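Local coordinates for protein RNA N6-adenosine-methyltransferase METTL16 (Homo sapiens, PDB 6M1U) that probably methylates the N6 position of adenosine in RNA such as U6 snRNA, here represented by its vertebrate conserved region, at residues A[57-70]-A[107-119]. Sequence-based numbering, arbitrary orientation.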
ATOM      1  N   GLU A  57      -1.440  -2.706 -16.372  1.00 96.14           N
ATOM      2  CA  GLU A  57      -0.215  -3.149 -15.736  1.00 96.41           C
ATOM      3  C   GLU A  57      -0.076  -2.600 -14.318  1.00 84.41           C
ATOM      4  O   GLU A  57       1.018  -2.249 -13.885  1.00 85.71           O
ATOM      5  CB  GLU A  57       0.980  -2.781 -16.613  1.00102.64           C
ATOM      6  CG  GLU A  57       0.987  -3.569 -17.947  1.00111.43           C
ATOM      7  CD  GLU A  57       2.350  -3.612 -18.644  1.00119.24           C
ATOM      8  OE1 GLU A  57       3.153  -2.658 -18.488  1.00121.77           O
ATOM      9  OE2 GLU A  57       2.622  -4.607 -19.358  1.00124.40           O
ATOM     10  N   GLU A  58      -1.186  -2.545 -13.567  1.00 78.61           N
ATOM     11  CA  GLU A  58      -1.218  -2.057 -12.181  1.00 71.26           C
ATOM     12  C   GLU A  58      -2.434  -2.637 -11.453  1.00 68.21           C
ATOM     13  O   GLU A  58      -3.367  -3.149 -12.076  1.00 66.80           O
ATOM     14  CB  GLU A  58      -1.263  -0.524 -12.110  1.00 72.04           C
ATOM     15  CG  GLU A  58      -2.578   0.008 -12.625  1.00 73.31           C
ATOM     16  CD  GLU A  58      -2.727   1.528 -12.593  1.00 73.58           C
ATOM     17  OE1 GLU A  58      -1.754   2.275 -12.341  1.00 74.17           O
ATOM     18  OE2 GLU A  58      -3.852   1.980 -12.840  1.00 73.71           O
ATOM     19  N   VAL A  59      -2.399  -2.563 -10.120  1.00 64.14           N
ATOM     20  CA  VAL A  59      -3.553  -2.805  -9.262  1.00 61.91           C
ATOM     21  C   VAL A  59      -3.773  -1.570  -8.394  1.00 60.83           C
ATOM     22  O   VAL A  59      -2.805  -0.979  -7.908  1.00 60.95           O
ATOM     23  CB  VAL A  59      -3.336  -4.033  -8.371  1.00 57.04           C
ATOM     24  CG1 VAL A  59      -4.580  -4.318  -7.523  1.00 54.92           C
ATOM     25  CG2 VAL A  59      -2.933  -5.212  -9.210  1.00 57.29           C
ATOM     26  N   SER A  60      -5.032  -1.174  -8.197  1.00 63.52           N
ATOM     27  CA  SER A  60      -5.344   0.053  -7.475  1.00 63.94           C
ATOM     28  C   SER A  60      -6.249  -0.218  -6.282  1.00 63.68           C
ATOM     29  O   SER A  60      -7.240  -0.950  -6.394  1.00 64.06           O
ATOM     30  CB  SER A  60      -6.033   1.078  -8.377  1.00 67.53           C
ATOM     31  OG  SER A  60      -5.287   1.284  -9.560  1.00 70.87           O
ATOM     32  N   LEU A  61      -5.923   0.412  -5.156  1.00 62.27           N
ATOM     33  CA  LEU A  61      -6.811   0.522  -4.012  1.00 60.55           C
ATOM     34  C   LEU A  61      -7.319   1.948  -3.890  1.00 60.53           C
ATOM     35  O   LEU A  61      -6.530   2.889  -3.969  1.00 59.95           O
ATOM     36  CB  LEU A  61      -6.085   0.200  -2.728  1.00 61.57           C
ATOM     37  CG  LEU A  61      -5.617  -1.210  -2.663  1.00 62.97           C
ATOM     38  CD1 LEU A  61      -4.851  -1.312  -1.356  1.00 63.78           C
ATOM     39  CD2 LEU A  61      -6.879  -2.045  -2.697  1.00 63.47           C
ATOM     40  N   PHE A  62      -8.614   2.112  -3.672  1.00 58.82           N
ATOM     41  CA  PHE A  62      -9.145   3.375  -3.185  1.00 58.11           C
ATOM     42  C   PHE A  62      -9.387   3.227  -1.690  1.00 57.80           C
ATOM     43  O   PHE A  62     -10.023   2.256  -1.256  1.00 56.16           O
ATOM     44  CB  PHE A  62     -10.443   3.776  -3.889  1.00 57.33           C
ATOM     45  CG  PHE A  62     -10.894   5.163  -3.549  1.00 56.52           C
ATOM     46  CD1 PHE A  62     -11.696   5.403  -2.446  1.00 56.78           C
ATOM     47  CD2 PHE A  62     -10.482   6.244  -4.309  1.00 56.54           C
ATOM     48  CE1 PHE A  62     -12.086   6.685  -2.131  1.00 56.96           C
ATOM     49  CE2 PHE A  62     -10.869   7.537  -3.976  1.00 57.14           C
ATOM     50  CZ  PHE A  62     -11.670   7.748  -2.902  1.00 57.28           C
ATOM     51  N   LEU A  63      -8.866   4.162  -0.896  1.00 57.52           N
ATOM     52  CA  LEU A  63      -8.977   4.009   0.543  1.00 59.43           C
ATOM     53  C   LEU A  63      -9.489   5.288   1.191  1.00 59.35           C
ATOM     54  O   LEU A  63      -9.309   6.395   0.685  1.00 62.43           O
ATOM     55  CB  LEU A  63      -7.652   3.569   1.183  1.00 55.16           C
ATOM     56  CG  LEU A  63      -6.658   4.687   1.340  1.00 53.67           C
ATOM     57  CD1 LEU A  63      -6.576   5.120   2.788  1.00 54.21           C
ATOM     58  CD2 LEU A  63      -5.331   4.225   0.833  1.00 52.64           C
ATOM     59  N   THR A  64     -10.149   5.099   2.322  1.00 64.49           N
ATOM     60  CA  THR A  64     -10.789   6.160   3.084  1.00 67.39           C
ATOM     61  C   THR A  64     -10.305   5.992   4.512  1.00 70.33           C
ATOM     62  O   THR A  64     -10.669   5.012   5.171  1.00 73.95           O
ATOM     63  CB  THR A  64     -12.309   6.039   3.001  1.00 71.55           C
ATOM     64  OG1 THR A  64     -12.731   6.287   1.660  1.00 72.86           O
ATOM     65  CG2 THR A  64     -12.964   7.027   3.894  1.00 74.97           C
ATOM     66  N   ALA A  65      -9.459   6.906   4.976  1.00 70.47           N
ATOM     67  CA  ALA A  65      -9.030   6.930   6.365  1.00 71.15           C
ATOM     68  C   ALA A  65      -9.651   8.136   7.054  1.00 69.51           C
ATOM     69  O   ALA A  65     -10.152   9.055   6.402  1.00 70.62           O
ATOM     70  CB  ALA A  65      -7.505   6.962   6.482  1.00 67.18           C
ATOM     71  N   ILE A  66      -9.643   8.118   8.385  1.00 72.49           N
ATOM     72  CA  ILE A  66     -10.212   9.198   9.189  1.00 75.66           C
ATOM     73  C   ILE A  66      -9.088   9.874   9.966  1.00 80.52           C
ATOM     74  O   ILE A  66      -8.125   9.224  10.380  1.00 80.41           O
ATOM     75  CB  ILE A  66     -11.331   8.692  10.124  1.00 76.92           C
ATOM     76  CG1 ILE A  66     -12.113   9.879  10.698  1.00 80.00           C
ATOM     77  CG2 ILE A  66     -10.766   7.843  11.232  1.00 77.90           C
ATOM     78  CD1 ILE A  66     -13.630   9.683  10.719  1.00 80.61           C
ATOM     79  N   GLU A  67      -9.178  11.188  10.113  1.00 84.94           N
ATOM     80  CA  GLU A  67      -8.163  11.950  10.815  1.00 90.66           C
ATOM     81  C   GLU A  67      -8.823  12.763  11.902  1.00 91.78           C
ATOM     82  O   GLU A  67      -9.979  13.160  11.771  1.00 94.73           O
ATOM     83  CB  GLU A  67      -7.427  12.879   9.890  1.00 91.83           C
ATOM     84  CG  GLU A  67      -8.315  13.829   9.132  1.00 94.42           C
ATOM     85  CD  GLU A  67      -7.557  15.064   8.657  1.00 98.91           C
ATOM     86  OE1 GLU A  67      -7.095  15.859   9.534  1.00102.42           O
ATOM     87  OE2 GLU A  67      -7.411  15.218   7.410  1.00 97.86           O
ATOM     88  N   ASN A  68      -8.095  13.011  12.979  1.00 95.31           N
ATOM     89  CA  ASN A  68      -8.581  13.899  14.026  1.00 99.49           C
ATOM     90  C   ASN A  68      -7.596  15.045  14.213  1.00 97.40           C
ATOM     91  O   ASN A  68      -6.385  14.815  14.315  1.00 96.79           O
ATOM     92  CB  ASN A  68      -8.807  13.134  15.328  1.00107.67           C
ATOM     93  CG  ASN A  68      -7.857  11.997  15.485  1.00111.55           C
ATOM     94  OD1 ASN A  68      -6.980  11.788  14.646  1.00111.14           O
ATOM     95  ND2 ASN A  68      -8.008  11.253  16.569  1.00114.32           N
ATOM     96  N   SER A  69      -8.121  16.276  14.223  1.00 95.04           N
ATOM     97  CA  SER A  69      -7.332  17.494  14.390  1.00 95.13           C
ATOM     98  C   SER A  69      -7.918  18.251  15.575  1.00 93.98           C
ATOM     99  O   SER A  69      -8.915  18.963  15.445  1.00 97.25           O
ATOM    100  CB  SER A  69      -7.310  18.345  13.113  1.00 88.02           C
ATOM    101  OG  SER A  69      -8.507  19.064  12.932  1.00 87.31           O
ATOM    102  N   TRP A  70      -7.313  18.063  16.739  1.00 98.29           N
ATOM    103  CA  TRP A  70      -7.729  18.661  17.993  1.00102.41           C
ATOM    104  C   TRP A  70      -6.684  19.681  18.445  1.00102.62           C
ATOM    105  O   TRP A  70      -5.700  19.944  17.753  1.00103.01           O
ATOM    106  CB  TRP A  70      -7.976  17.560  19.034  1.00114.43           C
ATOM    107  CG  TRP A  70      -9.218  16.659  18.762  1.00119.40           C
ATOM    108  CD1 TRP A  70      -9.225  15.394  18.198  1.00117.86           C
ATOM    109  CD2 TRP A  70     -10.596  16.954  19.070  1.00125.36           C
ATOM    110  NE1 TRP A  70     -10.513  14.903  18.139  1.00118.91           N
ATOM    111  CE2 TRP A  70     -11.370  15.836  18.669  1.00123.69           C
ATOM    112  CE3 TRP A  70     -11.249  18.048  19.648  1.00131.61           C
ATOM    113  CZ2 TRP A  70     -12.760  15.796  18.819  1.00126.44           C
ATOM    114  CZ3 TRP A  70     -12.625  17.998  19.801  1.00134.04           C
ATOM    115  CH2 TRP A  70     -13.365  16.882  19.389  1.00131.16           C
ATOM    116  N   GLN A 107     -12.779  12.260  13.518  1.00 82.04           N
ATOM    117  CA  GLN A 107     -13.107  13.646  13.209  1.00 85.29           C
ATOM    118  C   GLN A 107     -13.250  14.049  11.705  1.00 81.89           C
ATOM    119  O   GLN A 107     -14.316  14.531  11.312  1.00 81.17           O
ATOM    120  CB  GLN A 107     -12.089  14.570  13.860  1.00 91.23           C
ATOM    121  CG  GLN A 107     -12.532  15.996  13.733  1.00 97.14           C
ATOM    122  CD  GLN A 107     -12.265  16.779  14.972  1.00104.47           C
ATOM    123  OE1 GLN A 107     -11.572  16.297  15.861  1.00106.59           O
ATOM    124  NE2 GLN A 107     -12.814  17.994  15.059  1.00108.78           N
ATOM    125  N   TYR A 108     -12.215  13.912  10.864  1.00 79.83           N
ATOM    126  CA  TYR A 108     -12.334  14.271   9.447  1.00 79.21           C
ATOM    127  C   TYR A 108     -11.874  13.125   8.548  1.00 75.50           C
ATOM    128  O   TYR A 108     -11.011  12.322   8.914  1.00 74.96           O
ATOM    129  CB  TYR A 108     -11.539  15.550   9.088  1.00 77.74           C
ATOM    130  CG  TYR A 108     -11.977  16.759   9.845  1.00 80.13           C
ATOM    131  CD1 TYR A 108     -13.115  17.438   9.484  1.00 82.08           C
ATOM    132  CD2 TYR A 108     -11.264  17.212  10.947  1.00 82.70           C
ATOM    133  CE1 TYR A 108     -13.525  18.549  10.190  1.00 86.23           C
ATOM    134  CE2 TYR A 108     -11.668  18.318  11.661  1.00 86.76           C
ATOM    135  CZ  TYR A 108     -12.799  18.982  11.282  1.00 88.51           C
ATOM    136  OH  TYR A 108     -13.226  20.096  11.990  1.00 93.17           O
ATOM    137  N   LEU A 109     -12.471  13.027   7.361  1.00 78.43           N
ATOM    138  CA  LEU A 109     -12.168  11.871   6.480  1.00 77.15           C
ATOM    139  C   LEU A 109     -11.272  12.267   5.305  1.00 75.78           C
ATOM    140  O   LEU A 109     -11.567  13.283   4.655  1.00 74.84           O
ATOM    141  CB  LEU A 109     -13.502  11.319   5.972  1.00 82.52           C
ATOM    142  CG  LEU A 109     -13.479   9.876   5.479  1.00 84.14           C
ATOM    143  CD1 LEU A 109     -13.780   8.916   6.618  1.00 86.06           C
ATOM    144  CD2 LEU A 109     -14.471   9.682   4.344  1.00 84.90           C
ATOM    145  N   PHE A 110     -10.211  11.490   5.058  1.00 71.99           N
ATOM    146  CA  PHE A 110      -9.383  11.737   3.884  1.00 70.17           C
ATOM    147  C   PHE A 110      -9.339  10.506   2.991  1.00 66.03           C
ATOM    148  O   PHE A 110      -9.637   9.385   3.411  1.00 64.29           O
ATOM    149  CB  PHE A 110      -7.967  12.260   4.240  1.00 71.52           C
ATOM    150  CG  PHE A 110      -7.009  11.227   4.731  1.00 70.93           C
ATOM    151  CD1 PHE A 110      -6.177  10.563   3.856  1.00 70.87           C
ATOM    152  CD2 PHE A 110      -6.879  10.977   6.079  1.00 72.55           C
ATOM    153  CE1 PHE A 110      -5.273   9.622   4.311  1.00 70.80           C
ATOM    154  CE2 PHE A 110      -5.965  10.040   6.548  1.00 72.84           C
ATOM    155  CZ  PHE A 110      -5.166   9.362   5.664  1.00 71.63           C
ATOM    156  N   LYS A 111      -8.990  10.755   1.725  1.00 63.48           N
ATOM    157  CA  LYS A 111      -9.201   9.820   0.625  1.00 62.07           C
ATOM    158  C   LYS A 111      -7.976   9.735  -0.274  1.00 62.97           C
ATOM    159  O   LYS A 111      -7.436  10.771  -0.678  1.00 64.22           O
ATOM    160  CB  LYS A 111     -10.409  10.262  -0.204  1.00 59.94           C
ATOM    161  CG  LYS A 111     -11.654  10.406   0.596  1.00 57.86           C
ATOM    162  CD  LYS A 111     -12.829  10.546  -0.315  1.00 57.23           C
ATOM    163  CE  LYS A 111     -14.147  10.572   0.465  1.00 57.83           C
ATOM    164  NZ  LYS A 111     -15.194  11.134  -0.402  1.00 59.26           N
ATOM    165  N   CYS A 112      -7.565   8.506  -0.616  1.00 64.61           N
ATOM    166  CA  CYS A 112      -6.330   8.239  -1.352  1.00 66.39           C
ATOM    167  C   CYS A 112      -6.509   7.094  -2.323  1.00 62.01           C
ATOM    168  O   CYS A 112      -7.191   6.108  -2.028  1.00 59.85           O
ATOM    169  CB  CYS A 112      -5.154   7.827  -0.469  1.00 70.37           C
ATOM    170  SG  CYS A 112      -4.685   9.042   0.707  1.00 82.02           S
ATOM    171  N   LEU A 113      -5.815   7.206  -3.451  1.00 60.63           N
ATOM    172  CA  LEU A 113      -5.667   6.126  -4.410  1.00 57.93           C
ATOM    173  C   LEU A 113      -4.249   5.559  -4.337  1.00 57.43           C
ATOM    174  O   LEU A 113      -3.277   6.252  -4.676  1.00 58.93           O
ATOM    175  CB  LEU A 113      -5.969   6.635  -5.812  1.00 55.39           C
ATOM    176  CG  LEU A 113      -6.027   5.522  -6.834  1.00 52.41           C
ATOM    177  CD1 LEU A 113      -7.250   4.637  -6.523  1.00 50.97           C
ATOM    178  CD2 LEU A 113      -6.088   6.178  -8.214  1.00 52.63           C
ATOM    179  N   ILE A 114      -4.130   4.296  -3.923  1.00 58.35           N
ATOM    180  CA  ILE A 114      -2.864   3.570  -4.031  1.00 58.46           C
ATOM    181  C   ILE A 114      -2.868   2.801  -5.343  1.00 61.07           C
ATOM    182  O   ILE A 114      -3.780   1.995  -5.590  1.00 58.89           O
ATOM    183  CB  ILE A 114      -2.633   2.614  -2.849  1.00 60.18           C
ATOM    184  CG1 ILE A 114      -2.911   3.295  -1.500  1.00 60.29           C
ATOM    185  CG2 ILE A 114      -1.199   2.128  -2.868  1.00 60.57           C
ATOM    186  CD1 ILE A 114      -2.524   2.447  -0.291  1.00 61.16           C
ATOM    187  N   ASN A 115      -1.867   3.081  -6.191  1.00 61.35           N
ATOM    188  CA  ASN A 115      -1.535   2.259  -7.351  1.00 64.33           C
ATOM    189  C   ASN A 115      -0.305   1.416  -7.036  1.00 62.14           C
ATOM    190  O   ASN A 115       0.680   1.919  -6.484  1.00 63.87           O
ATOM    191  CB  ASN A 115      -1.254   3.102  -8.598  1.00 65.39           C
ATOM    192  CG  ASN A 115      -2.478   3.832  -9.096  1.00 66.05           C
ATOM    193  OD1 ASN A 115      -3.582   3.524  -8.685  1.00 65.87           O
ATOM    194  ND2 ASN A 115      -2.292   4.799  -9.987  1.00 68.36           N
ATOM    195  N   VAL A 116      -0.353   0.137  -7.381  1.00 63.42           N
ATOM    196  CA  VAL A 116       0.827  -0.716  -7.313  1.00 63.92           C
ATOM    197  C   VAL A 116       1.168  -1.082  -8.747  1.00 69.44           C
ATOM    198  O   VAL A 116       0.456  -1.869  -9.378  1.00 67.71           O
ATOM    199  CB  VAL A 116       0.598  -1.956  -6.437  1.00 64.07           C
ATOM    200  CG1 VAL A 116       1.884  -2.726  -6.324  1.00 64.93           C
ATOM    201  CG2 VAL A 116       0.091  -1.539  -5.050  1.00 62.22           C
ATOM    202  N   LYS A 117       2.167  -0.401  -9.310  1.00 73.23           N
ATOM    203  CA  LYS A 117       2.504  -0.617 -10.742  1.00 80.83           C
ATOM    204  C   LYS A 117       3.881  -1.265 -10.886  1.00 84.44           C
ATOM    205  O   LYS A 117       4.742  -1.044 -10.016  1.00 86.04           O
ATOM    206  CB  LYS A 117       2.450   0.708 -11.507  1.00 76.16           C
ATOM    207  CG  LYS A 117       2.069   1.924 -10.676  1.00 72.90           C
ATOM    208  CD  LYS A 117       2.525   3.228 -11.287  1.00 74.17           C
ATOM    209  CE  LYS A 117       1.620   3.712 -12.398  1.00 74.60           C
ATOM    210  NZ  LYS A 117       2.124   4.964 -13.008  1.00 77.18           N
ATOM    211  N   LYS A 118       3.964  -2.135 -11.889  1.00 94.80           N
ATOM    212  CA  LYS A 118       5.194  -2.884 -12.193  1.00105.91           C
ATOM    213  C   LYS A 118       6.024  -1.944 -13.032  1.00114.24           C
ATOM    214  O   LYS A 118       5.650  -1.686 -14.159  1.00114.05           O
ATOM    215  CB  LYS A 118       4.880  -4.134 -13.012  1.00114.82           C
ATOM    216  CG  LYS A 118       6.070  -5.022 -13.323  1.00123.32           C
ATOM    217  CD  LYS A 118       5.696  -6.268 -14.092  1.00129.32           C
ATOM    218  CE  LYS A 118       6.893  -7.133 -14.417  1.00135.06           C
ATOM    219  NZ  LYS A 118       6.524  -8.355 -15.173  1.00138.70           N
ATOM    220  N   GLU A 119       7.076  -1.433 -12.426  1.00118.63           N
ATOM    221  CA  GLU A 119       7.977  -0.484 -13.094  1.00123.94           C
ATOM    222  C   GLU A 119       9.310  -1.205 -13.140  1.00125.54           C
ATOM    223  O   GLU A 119       9.669  -1.764 -12.099  1.00123.60           O
ATOM    224  CB  GLU A 119       8.051   0.784 -12.254  1.00124.89           C
ATOM    225  CG  GLU A 119       8.910   1.872 -12.847  1.00130.29           C
ATOM    226  CD  GLU A 119       9.811   2.503 -11.806  1.00133.40           C
ATOM    227  OE1 GLU A 119      10.442   1.756 -11.059  1.00134.52           O
ATOM    228  OE2 GLU A 119       9.866   3.731 -11.738  1.00134.92           O
TER
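Strands 58-67 and 108-119 pair antiparallel inside the five-stranded sheet of the vertebrate conserved region, with strand 48-52 flanking one and strand 122-131 the other. Backbone bonds join them at alternate residue pairs, from Val59 with Val116 to Glu67 with Tyr108. One typical rung is Leu63 N to Cys112 O, 2.8 Å.

The face with Val59, Leu61, Leu63, Ala65 and Phe110 packs on helices 30-44 and 136-153. Here Leu63 CD2 lies 3.5 Å from Ile114 CG1 and also meets Cys112 CB. Phe110 has CG between its backbone N and carbonyl carbon (chi1 77°), which turns the ring toward Ala65. Its CE2 then approaches Ala65 CB to 3.4 Å, and Trp129 meets the same ring.

The opposite face mixes polar groups with apolar ones such as Phe62 and Leu113. Ser60 OG donates to Asn115 OD1 at 2.9 Å, from above the amide plane. Asn115 ND2 has a weak bond to Glu126. Replacing Asn115 with an alanine would probably leave the Ser60 hydroxyl without this acceptor. Farther along this face, Phe62 CZ rests 3.9 Å from Lys111 CB, while Lys111 NZ reaches Glu131.

Glu58 and Lys117 run side by side, but their charged ends go to Gly55 N and Glu126. Backbone bonds thus chiefly hold the strands together. The helix-facing side is largely apolar; the other is mixed, with one side-chain bond across.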